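Local atomic coordinates of putative tryptophan halogenase (Xanthomonas campestris pv. campestris, PDB entry 6Y1W), a protein that is thought to act as a flavin-dependent halogenase, binding FAD to install halogen on an aromatic substrate. Residues A[92-97]-A[264-269]; A[344-349]-A[394-399]; A[389-394]-A[443-448]. All coordinates share one frame; numbering follows the deposited sequence.

Contact 1 (A[92-97]-A[264-269]). With BUD ((2S,3S)-butane-2,3-diol), chain J; BUD ((2S,3S)-butane-2,3-diol), chain I.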
loop_
_atom_site.group_PDB
_atom_site.type_symbol
_atom_site.label_atom_id
_atom_site.label_comp_id
_atom_site.label_asym_id
_atom_site.label_seq_id
_atom_site.Cartn_x
_atom_site.Cartn_y
_atom_site.Cartn_z
ATOM N N ILE A 92 -0.106 20.888 12.236
ATOM C CA ILE A 92 1.058 21.776 12.309
ATOM C C ILE A 92 0.691 23.066 11.583
ATOM O O ILE A 92 0.246 23.024 10.422
ATOM C CB ILE A 92 2.302 21.170 11.634
ATOM C CG1 ILE A 92 2.665 19.833 12.316
ATOM C CG2 ILE A 92 3.500 22.101 11.722
ATOM C CD1 ILE A 92 3.862 19.102 11.686
ATOM N N ALA A 93 0.912 24.213 12.236
ATOM C CA ALA A 93 0.694 25.496 11.577
ATOM C C ALA A 93 2.000 25.938 10.938
ATOM O O ALA A 93 3.002 26.173 11.643
ATOM C CB ALA A 93 0.178 26.538 12.573
ATOM N N PHE A 94 2.001 26.016 9.597
ATOM C CA PHE A 94 3.192 26.398 8.844
ATOM C C PHE A 94 3.111 27.877 8.526
ATOM O O PHE A 94 2.298 28.290 7.697
ATOM C CB PHE A 94 3.304 25.574 7.560
ATOM C CG PHE A 94 3.855 24.195 7.810
ATOM C CD1 PHE A 94 5.241 24.024 7.936
ATOM C CD2 PHE A 94 3.017 23.108 8.034
ATOM C CE1 PHE A 94 5.792 22.746 8.240
ATOM C CE2 PHE A 94 3.563 21.820 8.308
ATOM C CZ PHE A 94 4.946 21.657 8.434
ATOM N N GLU A 95 3.930 28.663 9.203
ATOM C CA GLU A 95 3.949 30.118 9.036
ATOM C C GLU A 95 5.186 30.554 8.260
ATOM O O GLU A 95 6.310 30.138 8.578
ATOM C CB GLU A 95 3.898 30.794 10.403
ATOM C CG GLU A 95 2.614 30.531 11.153
ATOM C CD GLU A 95 2.558 31.189 12.517
ATOM O OE1 GLU A 95 3.603 31.667 12.999
ATOM O OE2 GLU A 95 1.447 31.243 13.095
ATOM N N HIS A 96 4.967 31.397 7.222
ATOM C CA HIS A 96 6.027 32.060 6.456
ATOM C C HIS A 96 6.764 31.100 5.512
ATOM O O HIS A 96 7.893 31.400 5.093
ATOM C CB HIS A 96 7.069 32.777 7.353
ATOM C CG HIS A 96 6.512 33.861 8.241
ATOM N ND1 HIS A 96 5.908 35.013 7.760
ATOM C CD2 HIS A 96 6.566 33.997 9.589
ATOM C CE1 HIS A 96 5.563 35.779 8.783
ATOM N NE2 HIS A 96 5.962 35.193 9.901
ATOM N N TRP A 97 6.174 29.942 5.178
ATOM C CA TRP A 97 6.835 28.995 4.282
ATOM C C TRP A 97 6.530 29.315 2.818
ATOM O O TRP A 97 7.455 29.422 1.995
ATOM C CB TRP A 97 6.411 27.540 4.623
ATOM C CG TRP A 97 7.029 27.067 5.911
ATOM C CD1 TRP A 97 6.558 27.274 7.184
ATOM C CD2 TRP A 97 8.243 26.311 6.056
ATOM N NE1 TRP A 97 7.421 26.734 8.101
ATOM C CE2 TRP A 97 8.459 26.133 7.445
ATOM C CE3 TRP A 97 9.169 25.778 5.151
ATOM C CZ2 TRP A 97 9.558 25.456 7.953
ATOM C CZ3 TRP A 97 10.276 25.123 5.657
ATOM C CH2 TRP A 97 10.460 24.957 7.049
ATOM N N THR A 264 1.142 22.029 16.636
ATOM C CA THR A 264 2.554 22.386 16.692
ATOM C C THR A 264 2.751 23.546 15.741
ATOM O O THR A 264 2.147 23.562 14.669
ATOM C CB THR A 264 3.392 21.179 16.251
ATOM O OG1 THR A 264 3.272 20.132 17.224
ATOM C CG2 THR A 264 4.857 21.584 16.035
ATOM N N ARG A 265 3.559 24.531 16.135
ATOM C CA ARG A 265 3.836 25.651 15.239
ATOM C C ARG A 265 5.203 25.471 14.603
ATOM O O ARG A 265 6.170 25.147 15.293
ATOM C CB ARG A 265 3.751 26.985 15.986
ATOM C CG ARG A 265 3.709 28.202 15.047
ATOM C CD ARG A 265 3.446 29.462 15.868
ATOM N NE ARG A 265 4.665 29.917 16.526
ATOM C CZ ARG A 265 4.693 30.812 17.507
ATOM N NH1 ARG A 265 3.543 31.337 17.943
ATOM N NH2 ARG A 265 5.866 31.185 18.027
ATOM N N ALA A 266 5.269 25.672 13.274
ATOM C CA ALA A 266 6.515 25.615 12.502
ATOM C C ALA A 266 6.658 26.944 11.779
ATOM O O ALA A 266 6.051 27.139 10.718
ATOM C CB ALA A 266 6.483 24.468 11.494
ATOM N N ARG A 267 7.452 27.863 12.349
ATOM C CA ARG A 267 7.488 29.236 11.854
ATOM C C ARG A 267 8.806 29.457 11.125
ATOM O O ARG A 267 9.860 29.547 11.769
ATOM C CB ARG A 267 7.342 30.224 13.001
ATOM C CG ARG A 267 7.431 31.706 12.503
ATOM C CD ARG A 267 7.293 32.665 13.701
ATOM N NE ARG A 267 5.884 32.698 14.095
ATOM C CZ ARG A 267 5.433 33.375 15.146
ATOM N NH1 ARG A 267 6.295 34.047 15.918
ATOM N NH2 ARG A 267 4.134 33.383 15.412
ATOM N N ALA A 268 8.736 29.608 9.797
ATOM C CA ALA A 268 9.953 29.820 9.017
ATOM C C ALA A 268 10.512 31.221 9.248
ATOM O O ALA A 268 9.771 32.168 9.494
ATOM C CB ALA A 268 9.668 29.625 7.533
ATOM N N ASP A 269 11.842 31.328 9.173
ATOM C CA ASP A 269 12.529 32.606 9.316
ATOM C C ASP A 269 13.463 32.768 8.110
ATOM O O ASP A 269 13.141 32.285 7.022
ATOM C CB ASP A 269 13.289 32.668 10.651
ATOM C CG ASP A 269 13.554 34.102 11.093
ATOM O OD1 ASP A 269 12.589 34.778 11.533
ATOM O OD2 ASP A 269 14.720 34.547 10.947
HETATM C C1 BUD J . 10.031 38.224 9.246
HETATM O O1 BUD J . 12.404 37.648 9.093
HETATM C C2 BUD J . 11.097 37.132 9.145
HETATM O O2 BUD J . 12.047 35.583 7.670
HETATM C C3 BUD J . 10.906 36.364 7.846
HETATM C C4 BUD J . 9.706 35.423 7.941
HETATM C C1 BUD I . 19.715 33.434 12.304
HETATM O O1 BUD I . 18.445 34.580 10.680
HETATM C C2 BUD I . 18.845 33.301 11.070
HETATM O O2 BUD I . 16.632 32.625 10.479
HETATM C C3 BUD I . 17.613 32.475 11.452
HETATM C C4 BUD I . 17.986 30.995 11.502
HETATM O O HOH W 1 0.996 32.726 15.175
#
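Trp97 is clasped between Ala268 and Phe94: the methyl CB of Ala268 lies over one face of the indole, 3.7 Å from the centroid of its five-membered ring in a CH-pi contact, and CD1 of Phe94 lies over the opposite face. At the indole edge NE1 donates to Ala266 O (3.0 Å), approaching from well above the carbonyl plane, while Glu95 N reaches the same oxygen from the other face; one buried carbonyl thus serves two donors. Ala266 CB packs against CE1 of Phe94 (3.7 Å), whose ring carries CG2 of Ile92 over one face. The small methyls of Ala266 and Ala268 let the Phe94 and Trp97 rings lie close to the strand.

The guanidinium of Arg267 meets Glu95 edge-on, its plane only 10° from that of the carboxylate. NE (2.7 Å) and NH2 (3.0 Å) of Arg267 both grip Glu95 OE1, and a water donates to Glu95 OE2 (2.6 Å) and makes a weak bond with Arg267 NH2. NH2 of Arg267 also lies over the centre of the Arg265 guanidinium, 3.3 Å above its plane, an approach of like charges that Glu95 probably eases. The bend of Arg267 at chi3 (-76°) turns NE toward the glutamate. CG of Arg267 sits at the edge of the His96 imidazole, and C4 of a butanediol over one face.

Four backbone bonds, beginning with Ala93 N to Thr264 O, zip the strands in parallel register. Strand 91-99 is flanked by 102-107, and 263-268 by 272-278; Phe94 stacks on His395 and Trp97 meets Tyr396 edge-to-face, packing the sheet against the C-terminal end of helix 371-397.

Contact 2 (A[344-349]-A[394-399])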
loop_
_atom_site.group_PDB
_atom_site.type_symbol
_atom_site.label_atom_id
_atom_site.label_comp_id
_atom_site.label_asym_id
_atom_site.label_seq_id
_atom_site.Cartn_x
_atom_site.Cartn_y
_atom_site.Cartn_z
ATOM N N GLU A 344 15.065 16.410 10.219
ATOM C CA GLU A 344 14.619 17.449 11.144
ATOM C C GLU A 344 13.129 17.310 11.499
ATOM O O GLU A 344 12.348 16.704 10.753
ATOM C CB GLU A 344 14.875 18.815 10.507
ATOM C CG GLU A 344 13.920 19.116 9.365
ATOM C CD GLU A 344 14.454 20.231 8.486
ATOM O OE1 GLU A 344 14.233 21.430 8.823
ATOM O OE2 GLU A 344 15.147 19.905 7.500
ATOM N N PRO A 345 12.701 17.869 12.670
ATOM C CA PRO A 345 11.337 17.576 13.169
ATOM C C PRO A 345 10.231 18.397 12.543
ATOM O O PRO A 345 9.209 18.678 13.194
ATOM C CB PRO A 345 11.449 17.874 14.675
ATOM C CG PRO A 345 12.467 18.972 14.742
ATOM C CD PRO A 345 13.514 18.563 13.682
ATOM N N ILE A 346 10.402 18.752 11.265
ATOM C CA ILE A 346 9.445 19.628 10.601
ATOM C C ILE A 346 8.085 18.965 10.431
ATOM O O ILE A 346 7.063 19.656 10.393
ATOM C CB ILE A 346 10.033 20.077 9.256
ATOM C CG1 ILE A 346 9.152 21.115 8.582
ATOM C CG2 ILE A 346 10.163 18.882 8.280
ATOM C CD1 ILE A 346 9.806 21.672 7.298
ATOM N N GLU A 347 8.034 17.628 10.342
ATOM C CA GLU A 347 6.777 16.892 10.275
ATOM C C GLU A 347 6.667 15.870 11.407
ATOM O O GLU A 347 5.931 14.892 11.289
ATOM C CB GLU A 347 6.606 16.189 8.915
ATOM C CG GLU A 347 6.217 17.153 7.774
ATOM C CD GLU A 347 4.763 17.614 7.832
ATOM O OE1 GLU A 347 3.955 17.032 8.604
ATOM O OE2 GLU A 347 4.406 18.608 7.088
ATOM N N SER A 348 7.384 16.084 12.518
ATOM C CA SER A 348 7.211 15.293 13.742
ATOM C C SER A 348 7.337 13.794 13.476
ATOM O O SER A 348 6.497 13.003 13.903
ATOM C CB SER A 348 5.867 15.582 14.452
ATOM O OG SER A 348 5.508 16.987 14.461
ATOM N N THR A 349 8.417 13.395 12.809
ATOM C CA THR A 349 8.602 11.999 12.409
ATOM C C THR A 349 9.606 11.227 13.278
ATOM O O THR A 349 9.756 10.023 13.057
ATOM C CB THR A 349 9.036 11.898 10.940
ATOM O OG1 THR A 349 10.115 12.815 10.657
ATOM C CG2 THR A 349 7.870 12.172 9.993
ATOM N N LEU A 394 10.153 18.798 0.162
ATOM C CA LEU A 394 9.051 19.574 -0.384
ATOM C C LEU A 394 8.824 20.878 0.380
ATOM O O LEU A 394 8.576 21.928 -0.229
ATOM C CB LEU A 394 7.797 18.706 -0.356
ATOM C CG LEU A 394 6.500 19.423 -0.640
ATOM C CD1 LEU A 394 6.439 20.007 -2.074
ATOM C CD2 LEU A 394 5.347 18.466 -0.425
ATOM N N HIS A 395 8.937 20.841 1.712
ATOM C CA HIS A 395 8.676 22.052 2.496
ATOM C C HIS A 395 9.641 23.185 2.148
ATOM O O HIS A 395 9.247 24.356 2.190
ATOM C CB HIS A 395 8.765 21.723 3.986
ATOM C CG HIS A 395 7.473 21.231 4.568
ATOM N ND1 HIS A 395 6.328 22.010 4.572
ATOM C CD2 HIS A 395 7.141 20.053 5.159
ATOM C CE1 HIS A 395 5.344 21.334 5.153
ATOM N NE2 HIS A 395 5.811 20.151 5.528
ATOM N N TYR A 396 10.895 22.860 1.833
ATOM C CA TYR A 396 11.891 23.877 1.514
ATOM C C TYR A 396 11.846 24.275 0.048
ATOM O O TYR A 396 12.123 25.441 -0.272
ATOM C CB TYR A 396 13.300 23.373 1.855
ATOM C CG TYR A 396 13.563 23.377 3.338
ATOM C CD1 TYR A 396 13.876 24.553 3.990
ATOM C CD2 TYR A 396 13.510 22.193 4.091
ATOM C CE1 TYR A 396 14.144 24.587 5.355
ATOM C CE2 TYR A 396 13.764 22.234 5.473
ATOM C CZ TYR A 396 14.090 23.431 6.079
ATOM O OH TYR A 396 14.368 23.516 7.419
ATOM N N HIS A 397 11.521 23.336 -0.848
ATOM C CA HIS A 397 11.616 23.596 -2.288
ATOM C C HIS A 397 10.391 24.300 -2.836
ATOM O O HIS A 397 10.516 25.109 -3.767
ATOM C CB HIS A 397 11.819 22.278 -3.053
ATOM C CG HIS A 397 12.207 22.459 -4.498
ATOM N ND1 HIS A 397 13.349 23.138 -4.871
ATOM C CD2 HIS A 397 11.637 22.006 -5.645
ATOM C CE1 HIS A 397 13.468 23.091 -6.196
ATOM N NE2 HIS A 397 12.446 22.416 -6.691
ATOM N N ALA A 398 9.206 23.993 -2.304
ATOM C CA ALA A 398 7.966 24.623 -2.765
ATOM C C ALA A 398 7.795 25.940 -2.012
ATOM O O ALA A 398 7.239 25.988 -0.916
ATOM C CB ALA A 398 6.784 23.688 -2.561
ATOM N N THR A 399 8.314 27.039 -2.576
ATOM C CA THR A 399 8.216 28.310 -1.866
ATOM C C THR A 399 8.252 29.429 -2.887
ATOM O O THR A 399 8.905 29.295 -3.931
ATOM C CB THR A 399 9.335 28.527 -0.822
ATOM O OG1 THR A 399 9.118 29.793 -0.191
ATOM C CG2 THR A 399 10.742 28.508 -1.473
#
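Two carboxylates of the loop 344-349 anchor consecutive aromatic residues of the helix end. His395 NE2 donates to Glu347 OE2 at 2.6 Å, a nearly straight bond (164°) that uses the anti lone pair of the oxygen and lies close to the imidazole plane. The carboxylate and ring are nearly coplanar, although the two side chains cross at about a right angle; the Glu347 chain is bent at chi2 (-75°), which places CD beside the imidazole. His106 ND1 is a second partner of the same oxygen, and Gln452 holds His395 ND1, so both nitrogens of the imidazole are engaged and its rotation is fixed. Glu347 is predicted to belong to an L-tryptophan site, which makes His395 a plausible second-shell residue that positions it.

Tyr396 and Glu344 meet tip to tip: OH donates to Glu344 OE1 at 2.5 Å, on the syn side and somewhat out of the carboxylate plane. That short bond, with a further one from Trp273 to OE1, gives the buried acid polar company and would probably help stabilise its negative charge.

Between these two bonds Ile346 supplies the apolar filling. Its CD1 is 3.5 Å from CB of His395 and 3.6 Å from its CG, with CE2 of Tyr396 more distant at 4.4 Å. CG1 stands anti to the backbone N (chi1 -174°) and the chain continues extended, carrying CD1 to His395; such an aliphatic arm suits a place between two polar pairs.

The loop runs from strand 341-342 into helix 350-363. Ile346 and Glu347 also touch strand 91-99, whose Phe94 and Trp97 pack on His395 and Tyr396, so loop, helix end and strand all meet.

Contact 3 (A[389-394]-A[443-448]). With BUD ((2S,3S)-butane-2,3-diol), chain H.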
loop_
_atom_site.group_PDB
_atom_site.type_symbol
_atom_site.label_atom_id
_atom_site.label_comp_id
_atom_site.label_asym_id
_atom_site.label_seq_id
_atom_site.Cartn_x
_atom_site.Cartn_y
_atom_site.Cartn_z
ATOM N N ARG A 389 11.801 11.656 3.531
ATOM C CA ARG A 389 12.813 12.618 3.083
ATOM C C ARG A 389 12.241 13.538 2.015
ATOM O O ARG A 389 12.399 14.771 2.095
ATOM C CB ARG A 389 14.047 11.876 2.548
ATOM C CG ARG A 389 15.123 12.841 1.988
ATOM C CD ARG A 389 15.997 12.135 0.978
ATOM N NE ARG A 389 15.205 11.772 -0.185
ATOM C CZ ARG A 389 15.574 10.832 -1.063
ATOM N NH1 ARG A 389 16.748 10.207 -0.866
ATOM N NH2 ARG A 389 14.793 10.544 -2.128
ATOM N N ASP A 390 11.551 12.954 1.013
ATOM C CA ASP A 390 11.040 13.766 -0.093
ATOM C C ASP A 390 10.033 14.782 0.412
ATOM O O ASP A 390 9.966 15.910 -0.095
ATOM C CB ASP A 390 10.400 12.885 -1.168
ATOM C CG ASP A 390 11.431 12.165 -2.038
ATOM O OD1 ASP A 390 12.654 12.383 -1.848
ATOM O OD2 ASP A 390 10.974 11.335 -2.874
ATOM N N PHE A 391 9.221 14.391 1.397
ATOM C CA PHE A 391 8.208 15.298 1.908
ATOM C C PHE A 391 8.839 16.446 2.700
ATOM O O PHE A 391 8.330 17.580 2.677
ATOM C CB PHE A 391 7.215 14.511 2.781
ATOM C CG PHE A 391 5.852 15.192 2.895
ATOM C CD1 PHE A 391 4.860 14.926 1.961
ATOM C CD2 PHE A 391 5.583 16.088 3.938
ATOM C CE1 PHE A 391 3.607 15.561 2.060
ATOM C CE2 PHE A 391 4.358 16.707 4.047
ATOM C CZ PHE A 391 3.358 16.449 3.115
ATOM N N VAL A 392 9.932 16.167 3.421
ATOM C CA VAL A 392 10.658 17.219 4.114
ATOM C C VAL A 392 11.273 18.170 3.100
ATOM O O VAL A 392 11.163 19.397 3.233
ATOM C CB VAL A 392 11.705 16.593 5.048
ATOM C CG1 VAL A 392 12.667 17.667 5.645
ATOM C CG2 VAL A 392 11.002 15.765 6.156
ATOM N N ILE A 393 11.861 17.616 2.028
ATOM C CA ILE A 393 12.421 18.470 0.973
ATOM C C ILE A 393 11.354 19.353 0.358
ATOM O O ILE A 393 11.591 20.548 0.078
ATOM C CB ILE A 393 13.094 17.610 -0.104
ATOM C CG1 ILE A 393 14.319 16.917 0.479
ATOM C CG2 ILE A 393 13.583 18.499 -1.259
ATOM C CD1 ILE A 393 14.874 15.802 -0.421
ATOM N N LEU A 394 10.153 18.798 0.162
ATOM C CA LEU A 394 9.051 19.574 -0.384
ATOM C C LEU A 394 8.824 20.878 0.380
ATOM O O LEU A 394 8.576 21.928 -0.229
ATOM C CB LEU A 394 7.797 18.706 -0.356
ATOM C CG LEU A 394 6.500 19.423 -0.640
ATOM C CD1 LEU A 394 6.439 20.007 -2.074
ATOM C CD2 LEU A 394 5.347 18.466 -0.425
ATOM N N ASN A 443 -4.070 13.470 1.569
ATOM C CA ASN A 443 -4.449 14.745 2.184
ATOM C C ASN A 443 -3.221 15.604 2.496
ATOM O O ASN A 443 -3.277 16.848 2.403
ATOM C CB ASN A 443 -5.240 14.499 3.483
ATOM C CG ASN A 443 -5.687 15.811 4.151
ATOM O OD1 ASN A 443 -6.536 16.491 3.626
ATOM N ND2 ASN A 443 -5.113 16.142 5.292
ATOM N N SER A 444 -2.140 14.962 2.942
ATOM C CA SER A 444 -0.930 15.686 3.330
ATOM C C SER A 444 -0.264 16.315 2.118
ATOM O O SER A 444 0.084 17.504 2.144
ATOM C CB SER A 444 0.055 14.735 4.013
ATOM O OG SER A 444 -0.397 14.434 5.327
ATOM N N TRP A 445 -0.077 15.523 1.047
ATOM C CA TRP A 445 0.486 16.059 -0.198
ATOM C C TRP A 445 -0.344 17.245 -0.702
ATOM O O TRP A 445 0.214 18.273 -1.131
ATOM C CB TRP A 445 0.522 14.965 -1.286
ATOM C CG TRP A 445 1.601 13.959 -1.109
ATOM C CD1 TRP A 445 1.450 12.671 -0.652
ATOM C CD2 TRP A 445 3.000 14.118 -1.405
ATOM N NE1 TRP A 445 2.658 12.034 -0.641
ATOM C CE2 TRP A 445 3.633 12.895 -1.080
ATOM C CE3 TRP A 445 3.772 15.176 -1.902
ATOM C CZ2 TRP A 445 5.011 12.691 -1.248
ATOM C CZ3 TRP A 445 5.148 14.982 -2.058
ATOM C CH2 TRP A 445 5.754 13.742 -1.734
ATOM N N ILE A 446 -1.679 17.117 -0.657
ATOM C CA ILE A 446 -2.547 18.183 -1.157
ATOM C C ILE A 446 -2.440 19.417 -0.276
ATOM O O ILE A 446 -2.209 20.522 -0.764
ATOM C CB ILE A 446 -4.015 17.718 -1.241
ATOM C CG1 ILE A 446 -4.168 16.514 -2.163
ATOM C CG2 ILE A 446 -4.939 18.880 -1.650
ATOM C CD1 ILE A 446 -5.514 15.815 -1.963
ATOM N N GLN A 447 -2.585 19.252 1.042
ATOM C CA GLN A 447 -2.553 20.434 1.907
ATOM C C GLN A 447 -1.214 21.161 1.806
ATOM O O GLN A 447 -1.168 22.402 1.768
ATOM C CB GLN A 447 -2.841 20.063 3.362
ATOM C CG GLN A 447 -4.294 19.661 3.647
ATOM C CD GLN A 447 -4.513 19.549 5.163
ATOM O OE1 GLN A 447 -3.573 19.563 5.907
ATOM N NE2 GLN A 447 -5.763 19.437 5.591
ATOM N N VAL A 448 -0.108 20.420 1.794
ATOM C CA VAL A 448 1.185 21.093 1.769
ATOM C C VAL A 448 1.466 21.702 0.395
ATOM O O VAL A 448 1.985 22.825 0.309
ATOM C CB VAL A 448 2.281 20.114 2.209
ATOM C CG1 VAL A 448 3.636 20.710 2.013
ATOM C CG2 VAL A 448 2.038 19.807 3.711
HETATM C C1 BUD H . 1.116 11.894 9.820
HETATM O O1 BUD H . 1.157 13.715 8.297
HETATM C C2 BUD H . 1.086 12.309 8.349
HETATM O O2 BUD H . -0.267 12.096 6.306
HETATM C C3 BUD H . -0.213 11.823 7.698
HETATM C C4 BUD H . -0.336 10.310 7.915
#
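Phe391 presents its edge to the face of Trp445 in a T-shaped pair, the centroids of the phenyl and the six-membered indole ring 5.0 Å apart and the planes at 77°. CD1 of Phe391 stands over the centre of the indole system, and its neighbour CE1 lies 3.8 Å from Trp445 CD2, one of the atoms shared by the two rings. The torsion that sets CG of Phe391 anti to the backbone N (chi1 -157°) directs CG toward the other helix. A phenyl ring suits this place because its weakly positive C-H rim complements the electron-rich indole face. That same rim also meets a backbone oxygen, with Phe391 CZ 3.6 Å from Ser444 O near the ring plane.

Further apolar contacts adjoin this pair. Val448 and Phe391 meet tip to tip, CG2 of the valine 3.7 Å from CZ of the ring. Leu394, one helical turn beyond Phe391, sends CD2 between CG1 of Val448 (3.7 Å) and CZ3 of Trp445 (3.9 Å). The branched methyls of leucine and valine pack beside the flat rings.

These are two nearly parallel helices, 371-397 and 442-451; the axes of segments 389-394 and 443-448 approach to 11.6 Å at an angle of 15°. Residues spaced three or four apart face each other, Phe391 and Leu394 against Ser444, Trp445 and Val448. Helix 417-429 lies against both partners, touching Leu394 and Trp445, and strand 102-107 meets Val448.

The polar groups are buried too. Ser444 OG shares a 2.5 Å hydrogen bond with O2 of a butanediol and is also bonded to His106. Within helix 371-397, an internal salt bridge ties Arg389 NE and NH2 to Asp390 OD1, and Ser418 bonds the second carboxylate oxygen, OD2.

How the contacts relate
All three contacts are largely buried, but only contact 1 has a partly exposed fringe, where its charged side chains and a water gather. It joins strands through backbone bonds; contact 2 joins a loop to a helix end through side-chain carboxylates, and contact 3 joins two helices almost wholly by apolar and aromatic packing. Contacts 2 and 3 share Leu394 and helix 371-397, and their centres are about 7 Å apart. Contact 2 is the bridge: it touches contact 1 through Trp97 and Thr399, and contact 3 where His395 CE1 approaches Val448 CG1 at 3.6 Å. Contacts 1 and 3 do not touch, their nearest atoms being about 5 Å apart.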